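Local coordinates for protein similar to yteR (Bacilus subtilis) (Clostridium acetobutylicum, PDB 4WU0) that probably hydrolyses unsaturated rhamnogalacturonan fragments of pectin, as a family 105 glycoside hydrolase related to YteR, at residues F49-M54 with I84-E89; N79-I84 with Y139-K144; Y4-A9 with Y38-D43. One frame throughout, in Å; residues are numbered along the deposited sequence.

Contact 1: F49-M54 with I84-E89; sequences FIIKTM and ITLFKE
L86 meets I50, I51 and M54, and those three pairs make up the contact. CB of L86 points toward the helix of 49-54, and its side chain meets the others at a slant. The two methyls divide the work. CD2 of L86 lies 3.7 Å from CG1 of I51. CD1 of L86 is 3.8 Å from CG of M54 and also nears CB of that residue. CG2 of I50 lies near the fork of the leucine, 3.8 Å from CD2 of L86 and 4.1 Å from CD1 of L86.

I50 presents this branch because its CG2 stands anti to the backbone N, while CG1 lies on the N side (chi1 -65°). The chain of M54 bends at chi2 and again at chi3. Its CB and CG stay against L86, and its sulfur and CE turn to I82 and L83 on the same helix as L86. I50, M54 and L86 are buried, and this is the close-packed part. L31 and A35 of helix 25-41 also pack on this core.

The solvent side lies at I51, which is partly exposed although its CG1 packs on L86. Y95 of helix 93-108 touches both I51 and L86 there. No hydrogen bond joins the two segments, so the contact rests on apolar packing alone.

The segment axes come no closer than 11.3 Å and cross at 121°, and L86 spans the gap. Few other atoms meet across it. Such apolar helix-to-helix packing is consistent with the (alpha/alpha)6 barrel of the six-hairpin glycosidases, the clan of this family.

Contact 2: N79-I84 with Y139-K144; sequences NGKILI and YAKYVK
K141 and K81 lie across each other at the level of their aliphatic chains, and I84 reaches the backbone of the second helix one turn further on. K141 can be followed outward. Its CB is 3.9 Å from CD1 of I84. CG is anti to the carbonyl carbon (chi1 -65°) and carries the chain toward K81. CD then meets CG of K81 at 3.9 Å. The turn about CD-CE (chi4 -67°) swings NZ off the extended line. NZ of K141 ends 6.6 Å from NZ of K81, so the like charges do not touch.

The ammonium of K81 is engaged elsewhere. It gives hydrogen bonds to OD1 of N78 and to the carbonyl O of Y133, and makes a cation-pi contact with the ring of Y133. These partners would probably ease its burial.

The segments lie on helices 80-90 and 129-146 of the alpha/alpha barrel expected for this clan. Their axes run in the same sense at 25° and come within 9.7 Å.

I84 CD1 is the other point of contact. It lies 3.7 Å from N of Y142 and 3.8 Å from C of K141, against the peptide link between them. CB of Y142 is more distant from CD1 of I84, at 4.4 Å. The phenol of that tyrosine continues to R96, where OH is hydrogen-bonded to NH1.

Contact 3: Y4-A9 with Y38-D43; sequences YSKLMA and YEWTKD
S5 and W40 are joined by the one hydrogen bond across this contact. NE1 of W40 donates to OG of S5 at 3.0 Å. The N-H...O angle is 145°, so the bond is somewhat bent. The hydroxyl oxygen lies at the edge of the indole, tilted 19° out of its plane. Torsions set up the meeting. OG of S5 stands between the backbone N and the carbonyl carbon (chi1 62°), and CG of W40 takes the same kind of position. OG of S5 is also hydrogen-bonded to OE1 of E359, so the serine links the tryptophan to a carboxylate.

Apolar contacts come next. CB of K6 approaches CZ2 of W40 at 3.7 Å, on the six-membered part of the indole. The rest of K6 is extended, and its CD comes only to 4.5 Å from CG2 of T41. That methyl in turn sits over one face of its neighbour W40, 3.5 Å above the ring plane.

Charge plays a small part. NZ of K6 is 5.6 Å from OD2 of D43, too far for a salt bridge, though the opposite charges may attract weakly.

Hydrogen bonds between side chains and backbone shape the turn beside these residues. OG1 of T41 accepts from N of D43 at 3.0 Å, an ST turn. It is also hydrogen-bonded to O of V37, and D43 is the N-cap of the next helix, where its OD1 accepts a hydrogen bond from N of K45.

Helix 4-14 thus meets the C-terminal end of helix 25-41 just where the chain turns into helix 44-54. Y46 of that helix touches both K6 and T41, while Y4 and M8 of helix 4-14 pack on helix 345-360 and strand 311-317.

From the N terminus, contact 3 closes first. It brings 4-9 back against 38-43 over 28 intervening residues. Contact 1 then opens in the next helix and closes at 84-89, with 29 residues between its segments, so the two are in series. Between them Y38 OH and E89 OE1 probably share a hydrogen bond of 3.0 Å. Contact 2 starts inside that span, at 79-84, and closes only at 139-144. It crosses contact 1 and shares I84 and helix 80-90 with it. Contacts 2 and 3 do not touch. Together they link helices 4-14, 25-41, 44-54, 80-90 and 129-146.

Contact 1: F49-M54 with I84-E89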
loop_
_atom_site.group_PDB
_atom_site.type_symbol
_atom_site.label_atom_id
_atom_site.label_comp_id
_atom_site.label_asym_id
_atom_site.label_seq_id
_atom_site.Cartn_x
_atom_site.Cartn_y
_atom_site.Cartn_z
ATOM N N PHE A 49 3.205 21.847 -1.563
ATOM C CA PHE A 49 2.745 21.134 -0.381
ATOM C C PHE A 49 3.577 19.893 -0.113
ATOM O O PHE A 49 3.926 19.600 1.021
ATOM C CB PHE A 49 1.274 20.735 -0.509
ATOM C CG PHE A 49 0.731 20.037 0.703
ATOM C CD1 PHE A 49 0.448 20.752 1.849
ATOM C CD2 PHE A 49 0.518 18.671 0.695
ATOM C CE1 PHE A 49 -0.052 20.124 2.969
ATOM C CE2 PHE A 49 -0.001 18.029 1.818
ATOM C CZ PHE A 49 -0.267 18.775 2.963
ATOM N N ILE A 50 3.889 19.166 -1.173
ATOM C CA ILE A 50 4.718 17.970 -1.047
ATOM C C ILE A 50 6.107 18.334 -0.548
ATOM O O ILE A 50 6.615 17.718 0.381
ATOM C CB ILE A 50 4.791 17.225 -2.381
ATOM C CG1 ILE A 50 3.407 16.704 -2.749
ATOM C CG2 ILE A 50 5.751 16.046 -2.284
ATOM C CD1 ILE A 50 3.315 16.238 -4.185
ATOM N N ILE A 51 6.694 19.365 -1.136
ATOM C CA ILE A 51 8.022 19.796 -0.751
ATOM C C ILE A 51 8.048 20.196 0.719
ATOM O O ILE A 51 8.929 19.765 1.480
ATOM C CB ILE A 51 8.490 20.957 -1.649
ATOM C CG1 ILE A 51 8.735 20.449 -3.080
ATOM C CG2 ILE A 51 9.741 21.623 -1.091
ATOM C CD1 ILE A 51 8.958 21.562 -4.124
ATOM N N LYS A 52 7.082 21.023 1.118
ATOM C CA LYS A 52 7.037 21.550 2.475
ATOM C C LYS A 52 6.872 20.422 3.486
ATOM O O LYS A 52 7.524 20.428 4.531
ATOM C CB LYS A 52 5.907 22.577 2.621
ATOM C CG LYS A 52 5.472 22.848 4.062
ATOM C CD LYS A 52 4.339 23.864 4.133
ATOM C CE LYS A 52 3.022 23.320 3.588
ATOM N NZ LYS A 52 2.366 22.407 4.557
ATOM N N THR A 53 6.024 19.444 3.163
ATOM C CA THR A 53 5.816 18.297 4.050
ATOM C C THR A 53 7.144 17.521 4.223
ATOM O O THR A 53 7.564 17.205 5.347
ATOM C CB THR A 53 4.713 17.372 3.500
ATOM O OG1 THR A 53 3.478 18.102 3.429
ATOM C CG2 THR A 53 4.528 16.132 4.394
ATOM N N MET A 54 7.823 17.253 3.122
ATOM C CA MET A 54 9.040 16.445 3.212
ATOM C C MET A 54 10.206 17.208 3.807
ATOM O O MET A 54 11.161 16.594 4.262
ATOM C CB MET A 54 9.413 15.850 1.865
ATOM C CG MET A 54 8.416 14.825 1.354
ATOM S SD MET A 54 8.087 13.472 2.490
ATOM C CE MET A 54 9.680 12.732 2.527
ATOM N N ILE A 84 11.805 9.788 -4.838
ATOM C CA ILE A 84 12.110 9.609 -6.253
ATOM C C ILE A 84 11.387 10.654 -7.076
ATOM O O ILE A 84 11.975 11.287 -7.966
ATOM C CB ILE A 84 11.800 8.181 -6.735
ATOM C CG1 ILE A 84 12.716 7.199 -6.017
ATOM C CG2 ILE A 84 11.994 8.046 -8.250
ATOM C CD1 ILE A 84 12.350 5.737 -6.217
ATOM N N THR A 85 10.103 10.832 -6.786
ATOM C CA THR A 85 9.291 11.793 -7.508
ATOM C C THR A 85 9.855 13.202 -7.341
ATOM O O THR A 85 9.982 13.952 -8.313
ATOM C CB THR A 85 7.853 11.696 -7.002
ATOM O OG1 THR A 85 7.354 10.391 -7.330
ATOM C CG2 THR A 85 6.964 12.774 -7.611
ATOM N N LEU A 86 10.228 13.552 -6.123
ATOM C CA LEU A 86 10.765 14.885 -5.870
ATOM C C LEU A 86 12.120 15.078 -6.536
ATOM O O LEU A 86 12.413 16.170 -7.033
ATOM C CB LEU A 86 10.884 15.161 -4.379
ATOM C CG LEU A 86 9.584 15.464 -3.640
ATOM C CD1 LEU A 86 9.774 15.359 -2.137
ATOM C CD2 LEU A 86 9.072 16.846 -4.017
ATOM N N PHE A 87 12.958 14.041 -6.537
ATOM C CA PHE A 87 14.259 14.169 -7.188
ATOM C C PHE A 87 14.082 14.375 -8.692
ATOM O O PHE A 87 14.769 15.203 -9.294
ATOM C CB PHE A 87 15.160 12.966 -6.931
ATOM C CG PHE A 87 16.514 13.096 -7.585
ATOM C CD1 PHE A 87 17.372 14.110 -7.207
ATOM C CD2 PHE A 87 16.912 12.224 -8.571
ATOM C CE1 PHE A 87 18.620 14.255 -7.814
ATOM C CE2 PHE A 87 18.155 12.357 -9.174
ATOM C CZ PHE A 87 19.002 13.365 -8.791
ATOM N N LYS A 88 13.163 13.626 -9.295
ATOM C CA LYS A 88 12.909 13.761 -10.727
ATOM C C LYS A 88 12.334 15.141 -11.067
ATOM O O LYS A 88 12.697 15.737 -12.093
ATOM C CB LYS A 88 11.994 12.639 -11.238
ATOM C CG LYS A 88 12.624 11.231 -11.167
ATOM C CD LYS A 88 11.662 10.130 -11.657
ATOM C CE LYS A 88 11.418 10.190 -13.164
ATOM N NZ LYS A 88 12.699 10.151 -13.937
ATOM N N GLU A 89 11.451 15.643 -10.214
ATOM C CA GLU A 89 10.806 16.929 -10.451
ATOM C C GLU A 89 11.723 18.127 -10.199
ATOM O O GLU A 89 11.678 19.091 -10.952
ATOM C CB GLU A 89 9.538 17.080 -9.607
ATOM C CG GLU A 89 8.805 18.415 -9.786
ATOM C CD GLU A 89 8.229 18.625 -11.183
ATOM O OE1 GLU A 89 8.106 19.808 -11.591
ATOM O OE2 GLU A 89 7.884 17.619 -11.857
#

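Contact 2: N79-I84 with Y139-K144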
loop_
_atom_site.group_PDB
_atom_site.type_symbol
_atom_site.label_atom_id
_atom_site.label_comp_id
_atom_site.label_asym_id
_atom_site.label_seq_id
_atom_site.Cartn_x
_atom_site.Cartn_y
_atom_site.Cartn_z
ATOM N N ASN A 79 8.536 5.778 2.040
ATOM C CA ASN A 79 8.625 7.203 1.756
ATOM C C ASN A 79 9.750 7.532 0.763
ATOM O O ASN A 79 9.843 8.642 0.281
ATOM C CB ASN A 79 8.773 7.993 3.054
ATOM C CG ASN A 79 7.511 8.025 3.872
ATOM O OD1 ASN A 79 6.425 7.678 3.405
ATOM N ND2 ASN A 79 7.637 8.464 5.112
ATOM N N GLY A 80 10.574 6.547 0.419
ATOM C CA GLY A 80 11.494 6.725 -0.674
ATOM C C GLY A 80 10.808 6.948 -2.020
ATOM O O GLY A 80 11.377 7.548 -2.927
ATOM N N LYS A 81 9.598 6.433 -2.187
ATOM C CA LYS A 81 8.890 6.610 -3.446
ATOM C C LYS A 81 8.623 8.080 -3.730
ATOM O O LYS A 81 8.908 8.554 -4.830
ATOM C CB LYS A 81 7.589 5.834 -3.447
ATOM C CG LYS A 81 7.773 4.344 -3.252
ATOM C CD LYS A 81 6.444 3.710 -2.942
ATOM C CE LYS A 81 6.546 2.219 -2.742
ATOM N NZ LYS A 81 5.188 1.662 -2.432
ATOM N N ILE A 82 8.072 8.820 -2.761
ATOM C CA ILE A 82 7.899 10.254 -2.995
ATOM C C ILE A 82 9.237 10.965 -3.201
ATOM O O ILE A 82 9.302 11.954 -3.938
ATOM C CB ILE A 82 7.024 10.938 -1.916
ATOM C CG1 ILE A 82 6.593 12.347 -2.363
ATOM C CG2 ILE A 82 7.691 10.967 -0.573
ATOM C CD1 ILE A 82 5.564 12.383 -3.509
ATOM N N LEU A 83 10.301 10.498 -2.550
ATOM C CA LEU A 83 11.616 11.092 -2.765
ATOM C C LEU A 83 12.102 10.929 -4.212
ATOM O O LEU A 83 12.733 11.842 -4.755
ATOM C CB LEU A 83 12.651 10.529 -1.796
ATOM C CG LEU A 83 12.438 10.833 -0.310
ATOM C CD1 LEU A 83 13.525 10.137 0.518
ATOM C CD2 LEU A 83 12.472 12.322 -0.059
ATOM N N ILE A 84 11.805 9.788 -4.838
ATOM C CA ILE A 84 12.110 9.609 -6.253
ATOM C C ILE A 84 11.387 10.654 -7.076
ATOM O O ILE A 84 11.975 11.287 -7.966
ATOM C CB ILE A 84 11.800 8.181 -6.735
ATOM C CG1 ILE A 84 12.716 7.199 -6.017
ATOM C CG2 ILE A 84 11.994 8.046 -8.250
ATOM C CD1 ILE A 84 12.350 5.737 -6.217
ATOM N N TYR A 139 11.845 -0.681 -3.803
ATOM C CA TYR A 139 13.092 -1.168 -4.382
ATOM C C TYR A 139 12.951 -1.222 -5.913
ATOM O O TYR A 139 13.841 -0.811 -6.640
ATOM C CB TYR A 139 13.445 -2.538 -3.765
ATOM C CG TYR A 139 14.796 -3.106 -4.095
ATOM C CD1 TYR A 139 15.799 -2.329 -4.660
ATOM C CD2 TYR A 139 15.087 -4.431 -3.794
ATOM C CE1 TYR A 139 17.020 -2.872 -4.955
ATOM C CE2 TYR A 139 16.305 -4.973 -4.085
ATOM C CZ TYR A 139 17.268 -4.195 -4.663
ATOM O OH TYR A 139 18.496 -4.759 -4.956
ATOM N N ALA A 140 11.803 -1.674 -6.409
ATOM C CA ALA A 140 11.572 -1.693 -7.852
ATOM C C ALA A 140 11.622 -0.304 -8.473
ATOM O O ALA A 140 12.228 -0.101 -9.524
ATOM C CB ALA A 140 10.228 -2.368 -8.170
ATOM N N LYS A 141 10.961 0.663 -7.838
ATOM C CA LYS A 141 11.000 2.032 -8.339
ATOM C C LYS A 141 12.419 2.586 -8.298
ATOM O O LYS A 141 12.833 3.303 -9.198
ATOM C CB LYS A 141 10.012 2.909 -7.571
ATOM C CG LYS A 141 8.559 2.459 -7.809
ATOM C CD LYS A 141 7.567 3.222 -6.977
ATOM C CE LYS A 141 6.135 2.912 -7.429
ATOM N NZ LYS A 141 5.843 3.440 -8.801
ATOM N N TYR A 142 13.170 2.241 -7.258
ATOM C CA TYR A 142 14.532 2.714 -7.132
ATOM C C TYR A 142 15.386 2.133 -8.264
ATOM O O TYR A 142 16.161 2.845 -8.901
ATOM C CB TYR A 142 15.106 2.299 -5.778
ATOM C CG TYR A 142 16.465 2.884 -5.496
ATOM C CD1 TYR A 142 17.608 2.278 -5.984
ATOM C CD2 TYR A 142 16.607 4.045 -4.763
ATOM C CE1 TYR A 142 18.855 2.815 -5.745
ATOM C CE2 TYR A 142 17.833 4.573 -4.520
ATOM C CZ TYR A 142 18.952 3.980 -5.029
ATOM O OH TYR A 142 20.189 4.532 -4.773
ATOM N N VAL A 143 15.242 0.837 -8.504
ATOM C CA VAL A 143 16.055 0.181 -9.543
ATOM C C VAL A 143 15.750 0.751 -10.920
ATOM O O VAL A 143 16.656 0.935 -11.733
ATOM C CB VAL A 143 15.820 -1.353 -9.534
ATOM C CG1 VAL A 143 16.450 -2.046 -10.745
ATOM C CG2 VAL A 143 16.330 -1.940 -8.224
ATOM N N LYS A 144 14.475 1.009 -11.191
ATOM C CA LYS A 144 14.052 1.625 -12.452
ATOM C C LYS A 144 14.816 2.923 -12.697
ATOM O O LYS A 144 15.256 3.192 -13.810
ATOM C CB LYS A 144 12.543 1.898 -12.432
ATOM C CG LYS A 144 11.950 2.558 -13.703
ATOM C CD LYS A 144 12.091 1.630 -14.896
ATOM C CE LYS A 144 11.195 2.023 -16.069
ATOM N NZ LYS A 144 11.383 3.434 -16.474
#

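Contact 3: Y4-A9 with Y38-D43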
loop_
_atom_site.group_PDB
_atom_site.type_symbol
_atom_site.label_atom_id
_atom_site.label_comp_id
_atom_site.label_asym_id
_atom_site.label_seq_id
_atom_site.Cartn_x
_atom_site.Cartn_y
_atom_site.Cartn_z
ATOM N N TYR A 4 -12.715 13.986 -7.789
ATOM C CA TYR A 4 -12.427 13.790 -6.381
ATOM C C TYR A 4 -10.947 13.820 -6.056
ATOM O O TYR A 4 -10.580 14.045 -4.898
ATOM C CB TYR A 4 -13.058 12.492 -5.862
ATOM C CG TYR A 4 -14.546 12.624 -5.628
ATOM C CD1 TYR A 4 -15.449 12.408 -6.648
ATOM C CD2 TYR A 4 -15.031 12.992 -4.391
ATOM C CE1 TYR A 4 -16.812 12.555 -6.448
ATOM C CE2 TYR A 4 -16.391 13.129 -4.173
ATOM C CZ TYR A 4 -17.271 12.907 -5.207
ATOM O OH TYR A 4 -18.612 13.047 -4.994
ATOM N N SER A 5 -10.066 13.602 -7.036
ATOM C CA SER A 5 -8.634 13.633 -6.693
ATOM C C SER A 5 -8.238 15.031 -6.197
ATOM O O SER A 5 -7.571 15.196 -5.155
ATOM C CB SER A 5 -7.738 13.207 -7.878
ATOM O OG SER A 5 -7.892 14.085 -8.965
ATOM N N LYS A 6 -8.681 16.040 -6.927
ATOM C CA LYS A 6 -8.382 17.426 -6.547
ATOM C C LYS A 6 -9.179 17.848 -5.308
ATOM O O LYS A 6 -8.650 18.503 -4.408
ATOM C CB LYS A 6 -8.685 18.377 -7.698
ATOM C CG LYS A 6 -8.474 19.845 -7.346
ATOM C CD LYS A 6 -8.758 20.758 -8.547
ATOM C CE LYS A 6 -8.475 22.211 -8.203
ATOM N NZ LYS A 6 -8.740 23.081 -9.386
ATOM N N LEU A 7 -10.449 17.479 -5.259
ATOM C CA LEU A 7 -11.272 17.855 -4.131
ATOM C C LEU A 7 -10.693 17.274 -2.840
ATOM O O LEU A 7 -10.636 17.943 -1.821
ATOM C CB LEU A 7 -12.725 17.397 -4.332
ATOM C CG LEU A 7 -13.711 17.758 -3.218
ATOM C CD1 LEU A 7 -13.758 19.256 -2.939
ATOM C CD2 LEU A 7 -15.112 17.225 -3.526
ATOM N N MET A 8 -10.278 16.015 -2.870
ATOM C CA MET A 8 -9.672 15.427 -1.690
ATOM C C MET A 8 -8.323 16.045 -1.347
ATOM O O MET A 8 -8.019 16.263 -0.176
ATOM C CB MET A 8 -9.515 13.925 -1.856
ATOM C CG MET A 8 -8.954 13.265 -0.622
ATOM S SD MET A 8 -9.951 13.610 0.846
ATOM C CE MET A 8 -11.032 12.241 0.661
ATOM N N ALA A 9 -7.490 16.282 -2.358
ATOM C CA ALA A 9 -6.205 16.937 -2.128
ATOM C C ALA A 9 -6.415 18.288 -1.447
ATOM O O ALA A 9 -5.746 18.617 -0.472
ATOM C CB ALA A 9 -5.443 17.116 -3.452
ATOM N N TYR A 38 -0.896 17.074 -8.786
ATOM C CA TYR A 38 0.079 17.975 -9.389
ATOM C C TYR A 38 0.267 17.658 -10.874
ATOM O O TYR A 38 0.258 18.557 -11.722
ATOM C CB TYR A 38 1.431 17.902 -8.663
ATOM C CG TYR A 38 2.477 18.735 -9.340
ATOM C CD1 TYR A 38 2.291 20.098 -9.526
ATOM C CD2 TYR A 38 3.653 18.164 -9.803
ATOM C CE1 TYR A 38 3.255 20.871 -10.171
ATOM C CE2 TYR A 38 4.612 18.924 -10.436
ATOM C CZ TYR A 38 4.408 20.274 -10.619
ATOM O OH TYR A 38 5.395 21.014 -11.236
ATOM N N GLU A 39 0.404 16.377 -11.189
ATOM C CA GLU A 39 0.641 15.935 -12.561
ATOM C C GLU A 39 -0.445 16.423 -13.510
ATOM O O GLU A 39 -0.139 16.942 -14.590
ATOM C CB GLU A 39 0.708 14.403 -12.601
ATOM C CG GLU A 39 0.917 13.771 -13.974
ATOM C CD GLU A 39 0.994 12.251 -13.883
ATOM O OE1 GLU A 39 0.396 11.559 -14.736
ATOM O OE2 GLU A 39 1.643 11.749 -12.939
ATOM N N TRP A 40 -1.708 16.246 -13.126
ATOM C CA TRP A 40 -2.779 16.613 -14.062
ATOM C C TRP A 40 -3.192 18.068 -14.000
ATOM O O TRP A 40 -3.527 18.645 -15.029
ATOM C CB TRP A 40 -3.984 15.682 -13.994
ATOM C CG TRP A 40 -4.957 15.814 -12.841
ATOM C CD1 TRP A 40 -5.016 15.027 -11.731
ATOM C CD2 TRP A 40 -6.049 16.733 -12.738
ATOM N NE1 TRP A 40 -6.072 15.404 -10.940
ATOM C CE2 TRP A 40 -6.724 16.449 -11.534
ATOM C CE3 TRP A 40 -6.526 17.773 -13.547
ATOM C CZ2 TRP A 40 -7.845 17.171 -11.121
ATOM C CZ3 TRP A 40 -7.639 18.485 -13.133
ATOM C CH2 TRP A 40 -8.281 18.182 -11.930
ATOM N N THR A 41 -3.122 18.683 -12.828
ATOM C CA THR A 41 -3.515 20.086 -12.716
ATOM C C THR A 41 -2.406 21.033 -13.169
ATOM O O THR A 41 -2.677 22.161 -13.594
ATOM C CB THR A 41 -3.880 20.483 -11.273
ATOM O OG1 THR A 41 -2.718 20.395 -10.434
ATOM C CG2 THR A 41 -5.011 19.616 -10.716
ATOM N N LYS A 42 -1.172 20.553 -13.080
ATOM C CA LYS A 42 0.031 21.357 -13.290
ATOM C C LYS A 42 0.087 22.549 -12.349
ATOM O O LYS A 42 0.782 23.537 -12.611
ATOM C CB LYS A 42 0.117 21.801 -14.753
ATOM C CG LYS A 42 0.096 20.616 -15.738
ATOM C CD LYS A 42 0.334 21.082 -17.160
ATOM C CE LYS A 42 0.602 19.920 -18.094
ATOM N NZ LYS A 42 -0.641 19.160 -18.401
ATOM N N ASP A 43 -0.633 22.447 -11.237
ATOM C CA ASP A 43 -0.711 23.526 -10.267
ATOM C C ASP A 43 0.384 23.383 -9.205
ATOM O O ASP A 43 0.383 22.437 -8.421
ATOM C CB ASP A 43 -2.106 23.534 -9.624
ATOM C CG ASP A 43 -2.355 24.756 -8.768
ATOM O OD1 ASP A 43 -1.379 25.392 -8.313
ATOM O OD2 ASP A 43 -3.544 25.077 -8.533
#